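Local structure of type I modular polyketide synthase (Streptomyces albus subsp. albus, 6IYT) at residues A57-L62 against T104-P109; H90-L95 against D110-S115; A232-L237 against L335-P340; L347-N352 against A363-E368. The protein probably selects an extender unit, apparently ethylmalonyl-coenzyme A, and loads it onto the acyl carrier protein during salinomycin assembly. One frame throughout, in Å; residues are numbered along the deposited sequence.

How the contacts relate
From the N terminus, contact 1 opens first, on helix 52-67. Contact 2 opens on strand 90-96 before contact 1 closes at residues 104-109, and it closes in turn on strand 111-114, so the two cross. Both lie in the small region built on the three-stranded antiparallel sheet, and they touch where Pro109 and Leu106 pack on Ala92 and Val94. Contacts 3 and 4 follow in series in the acyltransferase domain, on the other side of the chain's centre. Contact 3 closes a long loop from helix 228-245 to residues 335-340. Contact 4 closes a short one from residues 347-352 to helix 363-371. Leu335 packs on Ala363 and Trp366, which joins them.

Contact 1. Residues A57-L62 against T104-P109; sequences AQRARL and TGLEAP
Arg59 CG lies anti to its carbonyl carbon (chi1 -71°), and the side chain bends at chi3 (47°), which turns the guanidinium edge onto the backbone carbonyl of Leu106. Two nitrogens grip that one oxygen side-on. Arg59 NE donates to Leu106 O at 2.7 Å. Arg59 NH2 donates to the same Leu106 O at 2.9 Å. The oxygen lies in the guanidinium plane, and both nitrogens lie in the carbonyl plane. Pro109 covers one face of the guanidinium, with Pro109 CG 3.6 Å from Arg59 NE. Beside the polar grip, Leu62 and Leu106 cross at about a right angle, and Leu62 CD1 meets Leu106 CD1 at 3.9 Å. Trp45 of strand 43-49 touches both leucines. The contact joins helix 52-67 to the type I beta turn from Gly105 to Ala108. It therefore ties the helix to the connection between two strands of the antiparallel sheet. The third nitrogen, Arg59 NH1, makes a salt bridge with Glu56 one turn earlier on the same helix. With an acidic partner at NH1 and a carbonyl shared by NE and NH2, the guanidinium is fixed in rotation, and its charge is probably partly offset by Glu56.

Contact 2. Residues H90-L95 against D110-S115; sequences HRAVVL and DVAGVS
Strands 90-96 and 111-114 pair antiparallel at one border of the three-stranded sheet, and a classic beta bulge opens the second strand. Asp110 and Val111 both face Val93 there. Arg91 pairs with Gly113 through two backbone bonds, and Val93 with Val111 through two more. Of these, Val111 N to Val93 O is the longest at 3.3 Å. Ala92 and Ala112 form a non-hydrogen-bonded pair on the face shared with His90 and Val114, their CB atoms 4.2 Å apart. Val114 runs beside His90 and points the same way. Its CG1 lies over one face of the His90 ring, toward the rim, while Val114 CG2 is 3.6 Å from His90 ND1. On the other face Arg91 runs extended, and Ser115 CB sits over the centre of its guanidinium. The guanidinium finds its polar partners elsewhere: NH1 bonds to Trp439 O, NE to Phe88 O, and the Trp439 ring adds a cation-pi contact. The bulge leaves the Asp110 carboxylate to continue the pairing. Its OD2 makes a salt bridge with Arg429. Leu95 N donates to Asp110 OD1 at 2.8 Å, reaching that oxygen from above the carboxylate plane, 52° out of it.

Contact 3. Residues A232-L237 against L335-P340; sequences AQVVVL and LSFVEP
Gln233 and Phe337 meet as an amide-ring stack, formed where helix 228-245 packs against the type I beta turn, Leu335 to Val338, that follows helix 328-334. Gln233 approaches past the CZ end of the ring and lays only its amide over the face. Its CB lies beyond that end, 3.6 Å from Phe337 CZ. Gln233 CG comes closer, 3.4 Å from the same Phe337 CZ, but is still just outside the rim. The amide carbon CD then sits over the centre of the ring, 3.5 Å above its plane. Beyond it the two amide atoms part: OE1 goes to the CE1 side, 3.5 Å from Phe337 CE1, and NE2 to the CE2 side, 3.8 Å from Phe337 CE2. The amide and ring planes are only 13° apart. Gln233 CG is anti to the backbone N (chi1 -168°) and the chain beyond is extended, which carries the amide from the CZ end in over the ring centre.

Val338 CG2 lies over the opposite face of the ring, toward its rim, and Val234 N lies at the ring edge. Leu237 CD1 adds a contact to Phe337 CE2. Val234 is the apolar hub beside the stack. Its CG1 branch meets Leu335, which also packs on Ala363 and Trp366 of helix 363-371. Just past the turn, Glu339 N bonds to Asp230 OD2. The Val234 and Val338 side chains cross at about a right angle, with Val234 CG2 3.6 Å from Val338 CG2.

Contact 4. Residues L347-N352 against A363-E368; sequences LYSTVN and ASYWFE
Hydrogen bonds centre on Ser349 OG and Tyr365 OH. Ser349 OG donates to Tyr365 OH at 2.6 Å, and the serine oxygen lies in the plane of the tyrosine ring, at its edge. Ser349 OG is anti to the backbone N (chi1 176°), and it also accepts from the chain ahead. Val351 N donates to Ser349 OG at 3.0 Å and Asn352 N donates to it at 3.2 Å. These are an ST turn and an ST motif, which hold the backbone folded just past strand 347-348. Asn352 OD1 accepts from Glu354 N. Tyr365 OH has a second partner, Glu216 OE2, and Glu216 OE1 takes Thr350 N. The contact thus ties helix 363-371 to the loop after that strand, and Glu216 links both to helix 215-223. The tyrosine comes close to Gly211, Ser213 and Gly215, whose GxSxG pattern is consistent with the nucleophile elbow of acyltransferases.

Packing comes first from Val351. Its CG2 meets the tyrosine end obliquely, 3.8 Å from Tyr365 CZ. Val351 CG1 meets Glu368 CB at 3.7 Å, the side chains crossing at about a right angle. The Asn352 amide packs at the ring edge, ND2 4.0 Å from Tyr365 CE1, the planes 69° apart.

One charged pair flanks this: the Glu368 carboxylate makes a salt bridge with Arg372.

Contact 1. Residues A57-L62 against T104-P109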
loop_
_atom_site.group_PDB
_atom_site.type_symbol
_atom_site.label_atom_id
_atom_site.label_comp_id
_atom_site.label_asym_id
_atom_site.label_seq_id
_atom_site.Cartn_x
_atom_site.Cartn_y
_atom_site.Cartn_z
ATOM N N ALA A 57 1.138 32.805 -9.566
ATOM C CA ALA A 57 2.205 33.712 -10.000
ATOM C C ALA A 57 3.515 32.949 -10.269
ATOM O O ALA A 57 4.209 33.188 -11.268
ATOM C CB ALA A 57 2.438 34.810 -8.941
ATOM N N GLN A 58 3.853 32.013 -9.397
ATOM C CA GLN A 58 5.090 31.249 -9.596
ATOM C C GLN A 58 5.013 30.416 -10.863
ATOM O O GLN A 58 5.989 30.298 -11.582
ATOM C CB GLN A 58 5.398 30.350 -8.405
ATOM C CG GLN A 58 5.849 31.088 -7.156
ATOM C CD GLN A 58 7.017 32.044 -7.398
ATOM O OE1 GLN A 58 6.994 33.209 -6.952
ATOM N NE2 GLN A 58 8.035 31.562 -8.061
ATOM N N ARG A 59 3.863 29.768 -11.075
ATOM C CA ARG A 59 3.655 28.985 -12.294
ATOM C C ARG A 59 3.765 29.859 -13.537
ATOM O O ARG A 59 4.376 29.460 -14.526
ATOM C CB ARG A 59 2.307 28.282 -12.260
ATOM C CG ARG A 59 2.270 27.144 -11.268
ATOM C CD ARG A 59 0.855 26.771 -10.884
ATOM N NE ARG A 59 0.014 26.653 -12.043
ATOM C CZ ARG A 59 -1.272 26.963 -12.068
ATOM N NH1 ARG A 59 -1.892 27.362 -10.963
ATOM N NH2 ARG A 59 -1.952 26.822 -13.198
ATOM N N ALA A 60 3.205 31.061 -13.472
ATOM C CA ALA A 60 3.270 32.002 -14.596
ATOM C C ALA A 60 4.674 32.516 -14.846
ATOM O O ALA A 60 5.098 32.649 -16.010
ATOM C CB ALA A 60 2.322 33.170 -14.353
ATOM N N ARG A 61 5.419 32.783 -13.776
ATOM C CA ARG A 61 6.797 33.305 -13.908
ATOM C C ARG A 61 7.752 32.221 -14.469
ATOM O O ARG A 61 8.609 32.501 -15.345
ATOM C CB ARG A 61 7.302 33.814 -12.560
ATOM C CG ARG A 61 6.621 35.114 -12.120
ATOM C CD ARG A 61 6.895 35.430 -10.668
ATOM N NE ARG A 61 8.315 35.637 -10.433
ATOM C CZ ARG A 61 8.963 36.748 -10.742
ATOM N NH1 ARG A 61 8.274 37.829 -11.108
ATOM N NH2 ARG A 61 10.277 36.829 -10.537
ATOM N N LEU A 62 7.568 30.990 -14.008
ATOM C CA LEU A 62 8.295 29.837 -14.592
ATOM C C LEU A 62 7.988 29.643 -16.096
ATOM O O LEU A 62 8.897 29.407 -16.903
ATOM C CB LEU A 62 7.950 28.570 -13.811
ATOM C CG LEU A 62 9.072 27.659 -13.404
ATOM C CD1 LEU A 62 8.569 26.228 -13.283
ATOM C CD2 LEU A 62 10.313 27.749 -14.283
ATOM N N THR A 104 3.718 23.682 -20.777
ATOM C CA THR A 104 2.265 23.580 -21.003
ATOM C C THR A 104 1.517 23.147 -19.715
ATOM O O THR A 104 0.417 23.643 -19.399
ATOM C CB THR A 104 1.997 22.555 -22.148
ATOM O OG1 THR A 104 2.235 23.191 -23.407
ATOM C CG2 THR A 104 0.585 22.015 -22.104
ATOM N N GLY A 105 2.125 22.237 -18.966
ATOM C CA GLY A 105 1.474 21.658 -17.808
ATOM C C GLY A 105 1.388 22.604 -16.627
ATOM O O GLY A 105 0.615 22.380 -15.703
ATOM N N LEU A 106 2.194 23.660 -16.643
ATOM C CA LEU A 106 2.125 24.676 -15.588
ATOM C C LEU A 106 0.785 25.368 -15.628
ATOM O O LEU A 106 0.344 25.934 -14.648
ATOM C CB LEU A 106 3.243 25.706 -15.738
ATOM C CG LEU A 106 4.630 25.247 -15.352
ATOM C CD1 LEU A 106 5.700 26.155 -15.918
ATOM C CD2 LEU A 106 4.760 25.144 -13.855
ATOM N N GLU A 107 0.104 25.273 -16.758
ATOM C CA GLU A 107 -1.225 25.832 -16.864
ATOM C C GLU A 107 -2.253 24.976 -16.147
ATOM O O GLU A 107 -3.295 25.474 -15.745
ATOM C CB GLU A 107 -1.622 26.006 -18.336
ATOM C CG GLU A 107 -0.926 27.167 -19.036
ATOM C CD GLU A 107 -0.713 26.918 -20.526
ATOM O OE1 GLU A 107 -1.031 25.801 -21.000
ATOM O OE2 GLU A 107 -0.160 27.817 -21.211
ATOM N N ALA A 108 -1.924 23.710 -15.904
ATOM C CA ALA A 108 -2.867 22.796 -15.240
ATOM C C ALA A 108 -2.148 21.655 -14.559
ATOM O O ALA A 108 -2.070 20.548 -15.106
ATOM C CB ALA A 108 -3.848 22.239 -16.250
ATOM N N PRO A 109 -1.529 21.931 -13.419
ATOM C CA PRO A 109 -0.606 20.940 -12.895
ATOM C C PRO A 109 -1.282 19.605 -12.601
ATOM O O PRO A 109 -2.456 19.564 -12.190
ATOM C CB PRO A 109 -0.117 21.578 -11.601
ATOM C CG PRO A 109 -0.167 23.044 -11.901
ATOM C CD PRO A 109 -1.411 23.218 -12.724
#

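Contact 2. Residues H90-L95 against D110-S115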
loop_
_atom_site.group_PDB
_atom_site.type_symbol
_atom_site.label_atom_id
_atom_site.label_comp_id
_atom_site.label_asym_id
_atom_site.label_seq_id
_atom_site.Cartn_x
_atom_site.Cartn_y
_atom_site.Cartn_z
ATOM N N HIS A 90 1.550 26.275 -0.260
ATOM C CA HIS A 90 0.707 25.939 -1.405
ATOM C C HIS A 90 1.597 25.333 -2.489
ATOM O O HIS A 90 2.603 25.957 -2.909
ATOM C CB HIS A 90 0.018 27.192 -1.957
ATOM C CG HIS A 90 -1.012 27.772 -1.033
ATOM N ND1 HIS A 90 -2.361 27.697 -1.296
ATOM C CD2 HIS A 90 -0.899 28.298 0.210
ATOM C CE1 HIS A 90 -3.033 28.227 -0.283
ATOM N NE2 HIS A 90 -2.170 28.586 0.646
ATOM N N ARG A 91 1.224 24.151 -2.965
ATOM C CA ARG A 91 2.168 23.319 -3.702
ATOM C C ARG A 91 1.541 22.727 -4.932
ATOM O O ARG A 91 0.369 22.422 -4.948
ATOM C CB ARG A 91 2.688 22.205 -2.780
ATOM C CG ARG A 91 3.507 22.717 -1.609
ATOM C CD ARG A 91 3.926 21.582 -0.697
ATOM N NE ARG A 91 4.646 22.095 0.433
ATOM C CZ ARG A 91 5.328 21.377 1.318
ATOM N NH1 ARG A 91 5.294 20.051 1.302
ATOM N NH2 ARG A 91 5.906 22.010 2.368
ATOM N N ALA A 92 2.339 22.584 -5.981
ATOM C CA ALA A 92 1.922 21.867 -7.162
ATOM C C ALA A 92 3.067 21.080 -7.740
ATOM O O ALA A 92 4.242 21.469 -7.598
ATOM C CB ALA A 92 1.367 22.817 -8.204
ATOM N N VAL A 93 2.723 20.042 -8.499
ATOM C CA VAL A 93 3.694 19.289 -9.244
ATOM C C VAL A 93 3.199 19.083 -10.670
ATOM O O VAL A 93 2.064 18.666 -10.898
ATOM C CB VAL A 93 3.958 17.948 -8.597
ATOM C CG1 VAL A 93 4.965 17.152 -9.396
ATOM C CG2 VAL A 93 4.382 18.137 -7.132
ATOM N N VAL A 94 4.069 19.387 -11.616
ATOM C CA VAL A 94 3.853 19.085 -13.010
ATOM C C VAL A 94 4.732 17.907 -13.431
ATOM O O VAL A 94 5.913 17.874 -13.089
ATOM C CB VAL A 94 4.233 20.324 -13.880
ATOM C CG1 VAL A 94 3.860 20.098 -15.311
ATOM C CG2 VAL A 94 3.529 21.560 -13.353
ATOM N N LEU A 95 4.192 17.042 -14.296
ATOM C CA LEU A 95 4.923 15.878 -14.821
ATOM C C LEU A 95 5.002 15.920 -16.328
ATOM O O LEU A 95 4.057 16.345 -16.991
ATOM C CB LEU A 95 4.256 14.583 -14.391
ATOM C CG LEU A 95 4.028 14.404 -12.881
ATOM C CD1 LEU A 95 3.282 13.111 -12.658
ATOM C CD2 LEU A 95 5.334 14.400 -12.127
ATOM N N ASP A 110 -0.512 18.556 -12.645
ATOM C CA ASP A 110 -1.036 17.207 -12.380
ATOM C C ASP A 110 -1.584 17.032 -10.951
ATOM O O ASP A 110 -2.631 16.413 -10.748
ATOM C CB ASP A 110 0.045 16.173 -12.685
ATOM C CG ASP A 110 0.553 16.262 -14.147
ATOM O OD1 ASP A 110 1.392 17.163 -14.449
ATOM O OD2 ASP A 110 0.157 15.404 -14.992
ATOM N N VAL A 111 -0.899 17.602 -9.976
ATOM C CA VAL A 111 -1.270 17.466 -8.573
ATOM C C VAL A 111 -1.056 18.813 -7.919
ATOM O O VAL A 111 -0.031 19.477 -8.168
ATOM C CB VAL A 111 -0.376 16.408 -7.847
ATOM C CG1 VAL A 111 -0.826 16.225 -6.433
ATOM C CG2 VAL A 111 -0.442 15.075 -8.563
ATOM N N ALA A 112 -2.015 19.232 -7.116
ATOM C CA ALA A 112 -1.893 20.463 -6.351
ATOM C C ALA A 112 -2.521 20.285 -5.012
ATOM O O ALA A 112 -3.494 19.516 -4.853
ATOM C CB ALA A 112 -2.526 21.629 -7.083
ATOM N N GLY A 113 -1.988 20.967 -4.024
ATOM C CA GLY A 113 -2.531 20.858 -2.690
ATOM C C GLY A 113 -1.952 21.868 -1.723
ATOM O O GLY A 113 -1.142 22.711 -2.091
ATOM N N VAL A 114 -2.403 21.807 -0.480
ATOM C CA VAL A 114 -1.928 22.726 0.538
ATOM C C VAL A 114 -1.392 21.915 1.709
ATOM O O VAL A 114 -2.003 20.929 2.115
ATOM C CB VAL A 114 -3.073 23.659 1.018
ATOM C CG1 VAL A 114 -2.583 24.563 2.124
ATOM C CG2 VAL A 114 -3.616 24.484 -0.147
ATOM N N SER A 115 -0.202 22.264 2.171
ATOM C CA SER A 115 0.460 21.517 3.236
ATOM C C SER A 115 -0.377 21.557 4.512
ATOM O O SER A 115 -0.897 22.634 4.898
ATOM C CB SER A 115 1.854 22.062 3.481
ATOM O OG SER A 115 2.533 21.290 4.432
HETATM O O HOH W 1 1.327 15.487 -17.243
#

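Contact 3. Residues A232-L237 against L335-P340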
loop_
_atom_site.group_PDB
_atom_site.type_symbol
_atom_site.label_atom_id
_atom_site.label_comp_id
_atom_site.label_asym_id
_atom_site.label_seq_id
_atom_site.Cartn_x
_atom_site.Cartn_y
_atom_site.Cartn_z
ATOM N N ALA A 232 8.988 -14.653 4.838
ATOM C CA ALA A 232 8.760 -15.340 3.590
ATOM C C ALA A 232 8.240 -16.759 3.783
ATOM O O ALA A 232 7.272 -17.183 3.132
ATOM C CB ALA A 232 10.014 -15.330 2.746
ATOM N N GLN A 233 8.847 -17.488 4.694
ATOM C CA GLN A 233 8.445 -18.833 4.959
ATOM C C GLN A 233 7.041 -18.919 5.574
ATOM O O GLN A 233 6.267 -19.811 5.206
ATOM C CB GLN A 233 9.478 -19.536 5.854
ATOM C CG GLN A 233 9.271 -21.021 5.951
ATOM C CD GLN A 233 10.384 -21.739 6.714
ATOM O OE1 GLN A 233 11.363 -21.140 7.129
ATOM N NE2 GLN A 233 10.272 -23.048 6.794
ATOM N N VAL A 234 6.672 -17.946 6.414
ATOM C CA VAL A 234 5.326 -17.896 6.954
ATOM C C VAL A 234 4.303 -17.733 5.841
ATOM O O VAL A 234 3.294 -18.468 5.791
ATOM C CB VAL A 234 5.128 -16.790 7.989
ATOM C CG1 VAL A 234 3.690 -16.679 8.365
ATOM C CG2 VAL A 234 5.960 -17.037 9.236
ATOM N N VAL A 235 4.516 -16.769 4.963
ATOM C CA VAL A 235 3.506 -16.510 3.935
ATOM C C VAL A 235 3.403 -17.657 2.924
ATOM O O VAL A 235 2.293 -18.034 2.538
ATOM C CB VAL A 235 3.677 -15.146 3.223
ATOM C CG1 VAL A 235 4.886 -15.134 2.327
ATOM C CG2 VAL A 235 2.425 -14.830 2.412
ATOM N N VAL A 236 4.521 -18.310 2.628
ATOM C CA VAL A 236 4.514 -19.449 1.718
ATOM C C VAL A 236 3.771 -20.626 2.347
ATOM O O VAL A 236 2.867 -21.179 1.755
ATOM C CB VAL A 236 5.939 -19.891 1.323
ATOM C CG1 VAL A 236 5.894 -21.247 0.581
ATOM C CG2 VAL A 236 6.593 -18.845 0.436
ATOM N N LEU A 237 4.114 -20.983 3.566
ATOM C CA LEU A 237 3.547 -22.194 4.150
ATOM C C LEU A 237 2.090 -22.023 4.501
ATOM O O LEU A 237 1.311 -22.946 4.344
ATOM C CB LEU A 237 4.322 -22.628 5.377
ATOM C CG LEU A 237 5.724 -23.151 5.120
ATOM C CD1 LEU A 237 6.353 -23.547 6.461
ATOM C CD2 LEU A 237 5.737 -24.317 4.137
ATOM N N LEU A 335 4.462 -23.472 11.529
ATOM C CA LEU A 335 5.087 -22.154 11.786
ATOM C C LEU A 335 5.925 -22.109 13.059
ATOM O O LEU A 335 6.343 -21.038 13.485
ATOM C CB LEU A 335 3.991 -21.083 11.875
ATOM C CG LEU A 335 3.064 -20.955 10.642
ATOM C CD1 LEU A 335 2.176 -19.728 10.788
ATOM C CD2 LEU A 335 3.835 -20.886 9.338
ATOM N N SER A 336 6.233 -23.275 13.623
ATOM C CA SER A 336 6.977 -23.334 14.896
ATOM C C SER A 336 8.429 -22.830 14.757
ATOM O O SER A 336 9.078 -22.499 15.752
ATOM C CB SER A 336 6.985 -24.758 15.426
ATOM O OG SER A 336 7.577 -25.642 14.475
ATOM N N PHE A 337 8.926 -22.771 13.537
ATOM C CA PHE A 337 10.302 -22.274 13.272
ATOM C C PHE A 337 10.498 -20.795 13.590
ATOM O O PHE A 337 11.629 -20.313 13.635
ATOM C CB PHE A 337 10.682 -22.534 11.816
ATOM C CG PHE A 337 9.855 -21.755 10.826
ATOM C CD1 PHE A 337 10.160 -20.421 10.531
ATOM C CD2 PHE A 337 8.717 -22.299 10.284
ATOM C CE1 PHE A 337 9.394 -19.700 9.637
ATOM C CE2 PHE A 337 7.926 -21.555 9.395
ATOM C CZ PHE A 337 8.241 -20.239 9.130
ATOM N N VAL A 338 9.407 -20.029 13.593
ATOM C CA VAL A 338 9.514 -18.569 13.599
ATOM C C VAL A 338 10.287 -18.062 14.810
ATOM O O VAL A 338 10.108 -18.543 15.911
ATOM C CB VAL A 338 8.122 -17.900 13.566
ATOM C CG1 VAL A 338 8.265 -16.410 13.705
ATOM C CG2 VAL A 338 7.443 -18.225 12.263
ATOM N N GLU A 339 11.192 -17.113 14.575
ATOM C CA GLU A 339 11.934 -16.475 15.655
ATOM C C GLU A 339 11.706 -14.969 15.647
ATOM O O GLU A 339 12.559 -14.198 15.153
ATOM C CB GLU A 339 13.416 -16.761 15.511
ATOM C CG GLU A 339 13.734 -18.228 15.592
ATOM C CD GLU A 339 13.652 -18.786 17.014
ATOM O OE1 GLU A 339 13.424 -18.012 17.950
ATOM O OE2 GLU A 339 13.827 -20.007 17.188
ATOM N N PRO A 340 10.574 -14.544 16.168
ATOM C CA PRO A 340 10.270 -13.125 16.228
ATOM C C PRO A 340 11.202 -12.384 17.165
ATOM O O PRO A 340 11.744 -12.982 18.114
ATOM C CB PRO A 340 8.840 -13.090 16.768
ATOM C CG PRO A 340 8.698 -14.355 17.556
ATOM C CD PRO A 340 9.535 -15.363 16.823
#

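Contact 4. Residues L347-N352 against A363-E368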
loop_
_atom_site.group_PDB
_atom_site.type_symbol
_atom_site.label_atom_id
_atom_site.label_comp_id
_atom_site.label_asym_id
_atom_site.label_seq_id
_atom_site.Cartn_x
_atom_site.Cartn_y
_atom_site.Cartn_z
ATOM N N LEU A 347 4.673 -2.389 15.825
ATOM C CA LEU A 347 3.629 -2.936 14.947
ATOM C C LEU A 347 2.298 -2.872 15.676
ATOM O O LEU A 347 2.201 -3.335 16.808
ATOM C CB LEU A 347 3.959 -4.390 14.566
ATOM C CG LEU A 347 3.037 -5.204 13.651
ATOM C CD1 LEU A 347 2.176 -4.311 12.787
ATOM C CD2 LEU A 347 3.846 -6.143 12.756
ATOM N N TYR A 348 1.345 -2.117 15.118
ATOM C CA TYR A 348 0.030 -1.973 15.716
ATOM C C TYR A 348 -0.851 -3.134 15.265
ATOM O O TYR A 348 -1.344 -3.160 14.154
ATOM C CB TYR A 348 -0.623 -0.627 15.319
ATOM C CG TYR A 348 -0.202 0.565 16.157
ATOM C CD1 TYR A 348 1.075 1.011 16.141
ATOM C CD2 TYR A 348 -1.130 1.272 16.890
ATOM C CE1 TYR A 348 1.475 2.098 16.920
ATOM C CE2 TYR A 348 -0.772 2.396 17.601
ATOM C CZ TYR A 348 0.534 2.828 17.573
ATOM O OH TYR A 348 0.908 3.977 18.259
ATOM N N SER A 349 -1.034 -4.110 16.136
ATOM C CA SER A 349 -1.699 -5.349 15.743
ATOM C C SER A 349 -3.163 -5.105 15.469
ATOM O O SER A 349 -3.862 -4.509 16.303
ATOM C CB SER A 349 -1.569 -6.402 16.855
ATOM O OG SER A 349 -2.290 -7.552 16.507
ATOM N N THR A 350 -3.639 -5.637 14.338
ATOM C CA THR A 350 -5.091 -5.687 14.030
ATOM C C THR A 350 -5.716 -7.022 14.438
ATOM O O THR A 350 -6.910 -7.282 14.179
ATOM C CB THR A 350 -5.315 -5.463 12.562
ATOM O OG1 THR A 350 -4.573 -6.445 11.809
ATOM C CG2 THR A 350 -4.852 -4.081 12.189
ATOM N N VAL A 351 -4.943 -7.821 15.169
ATOM C CA VAL A 351 -5.416 -9.056 15.735
ATOM C C VAL A 351 -5.869 -8.845 17.173
ATOM O O VAL A 351 -6.959 -9.244 17.536
ATOM C CB VAL A 351 -4.295 -10.111 15.709
ATOM C CG1 VAL A 351 -4.759 -11.416 16.286
ATOM C CG2 VAL A 351 -3.787 -10.284 14.300
ATOM N N ASN A 352 -5.047 -8.182 17.987
ATOM C CA ASN A 352 -5.376 -8.018 19.418
ATOM C C ASN A 352 -5.417 -6.565 19.878
ATOM O O ASN A 352 -5.660 -6.294 21.040
ATOM C CB ASN A 352 -4.436 -8.833 20.292
ATOM C CG ASN A 352 -2.984 -8.441 20.127
ATOM O OD1 ASN A 352 -2.666 -7.316 19.781
ATOM N ND2 ASN A 352 -2.099 -9.409 20.306
ATOM N N ALA A 363 4.290 -18.542 16.486
ATOM C CA ALA A 363 3.300 -19.373 15.749
ATOM C C ALA A 363 1.872 -19.136 16.228
ATOM O O ALA A 363 0.937 -19.111 15.408
ATOM C CB ALA A 363 3.654 -20.838 15.836
ATOM N N SER A 364 1.689 -19.012 17.547
ATOM C CA SER A 364 0.356 -18.760 18.123
ATOM C C SER A 364 -0.226 -17.458 17.622
ATOM O O SER A 364 -1.440 -17.353 17.321
ATOM C CB SER A 364 0.410 -18.746 19.658
ATOM O OG SER A 364 0.446 -20.081 20.148
ATOM N N TYR A 365 0.621 -16.460 17.497
ATOM C CA TYR A 365 0.180 -15.180 16.890
ATOM C C TYR A 365 -0.285 -15.348 15.455
ATOM O O TYR A 365 -1.306 -14.816 15.085
ATOM C CB TYR A 365 1.271 -14.146 16.945
ATOM C CG TYR A 365 0.804 -12.805 16.489
ATOM C CD1 TYR A 365 0.133 -11.947 17.361
ATOM C CD2 TYR A 365 0.909 -12.436 15.158
ATOM C CE1 TYR A 365 -0.392 -10.744 16.918
ATOM C CE2 TYR A 365 0.336 -11.262 14.692
ATOM C CZ TYR A 365 -0.195 -10.367 15.593
ATOM O OH TYR A 365 -0.791 -9.238 15.130
ATOM N N TRP A 366 0.459 -16.092 14.648
ATOM C CA TRP A 366 0.108 -16.249 13.263
ATOM C C TRP A 366 -1.136 -17.119 13.061
ATOM O O TRP A 366 -1.931 -16.839 12.168
ATOM C CB TRP A 366 1.268 -16.753 12.447
ATOM C CG TRP A 366 2.385 -15.768 12.382
ATOM C CD1 TRP A 366 3.608 -15.881 12.981
ATOM C CD2 TRP A 366 2.317 -14.439 11.854
ATOM N NE1 TRP A 366 4.302 -14.713 12.869
ATOM C CE2 TRP A 366 3.516 -13.786 12.227
ATOM C CE3 TRP A 366 1.312 -13.700 11.230
ATOM C CZ2 TRP A 366 3.772 -12.471 11.905
ATOM C CZ3 TRP A 366 1.579 -12.373 10.874
ATOM C CH2 TRP A 366 2.805 -11.784 11.190
ATOM N N PHE A 367 -1.440 -17.987 14.038
ATOM C CA PHE A 367 -2.742 -18.605 14.061
ATOM C C PHE A 367 -3.851 -17.585 14.352
ATOM O O PHE A 367 -4.823 -17.515 13.636
ATOM C CB PHE A 367 -2.834 -19.731 15.063
ATOM C CG PHE A 367 -4.223 -20.297 15.177
ATOM C CD1 PHE A 367 -4.743 -21.058 14.150
ATOM C CD2 PHE A 367 -5.058 -19.893 16.192
ATOM C CE1 PHE A 367 -6.073 -21.478 14.181
ATOM C CE2 PHE A 367 -6.381 -20.360 16.272
ATOM C CZ PHE A 367 -6.886 -21.141 15.249
ATOM N N GLU A 368 -3.688 -16.788 15.404
ATOM C CA GLU A 368 -4.693 -15.778 15.741
ATOM C C GLU A 368 -4.881 -14.797 14.584
ATOM O O GLU A 368 -6.003 -14.386 14.278
ATOM C CB GLU A 368 -4.282 -15.027 16.999
ATOM C CG GLU A 368 -4.284 -15.871 18.272
ATOM C CD GLU A 368 -5.659 -16.374 18.640
ATOM O OE1 GLU A 368 -6.598 -15.533 18.727
ATOM O OE2 GLU A 368 -5.789 -17.610 18.913
#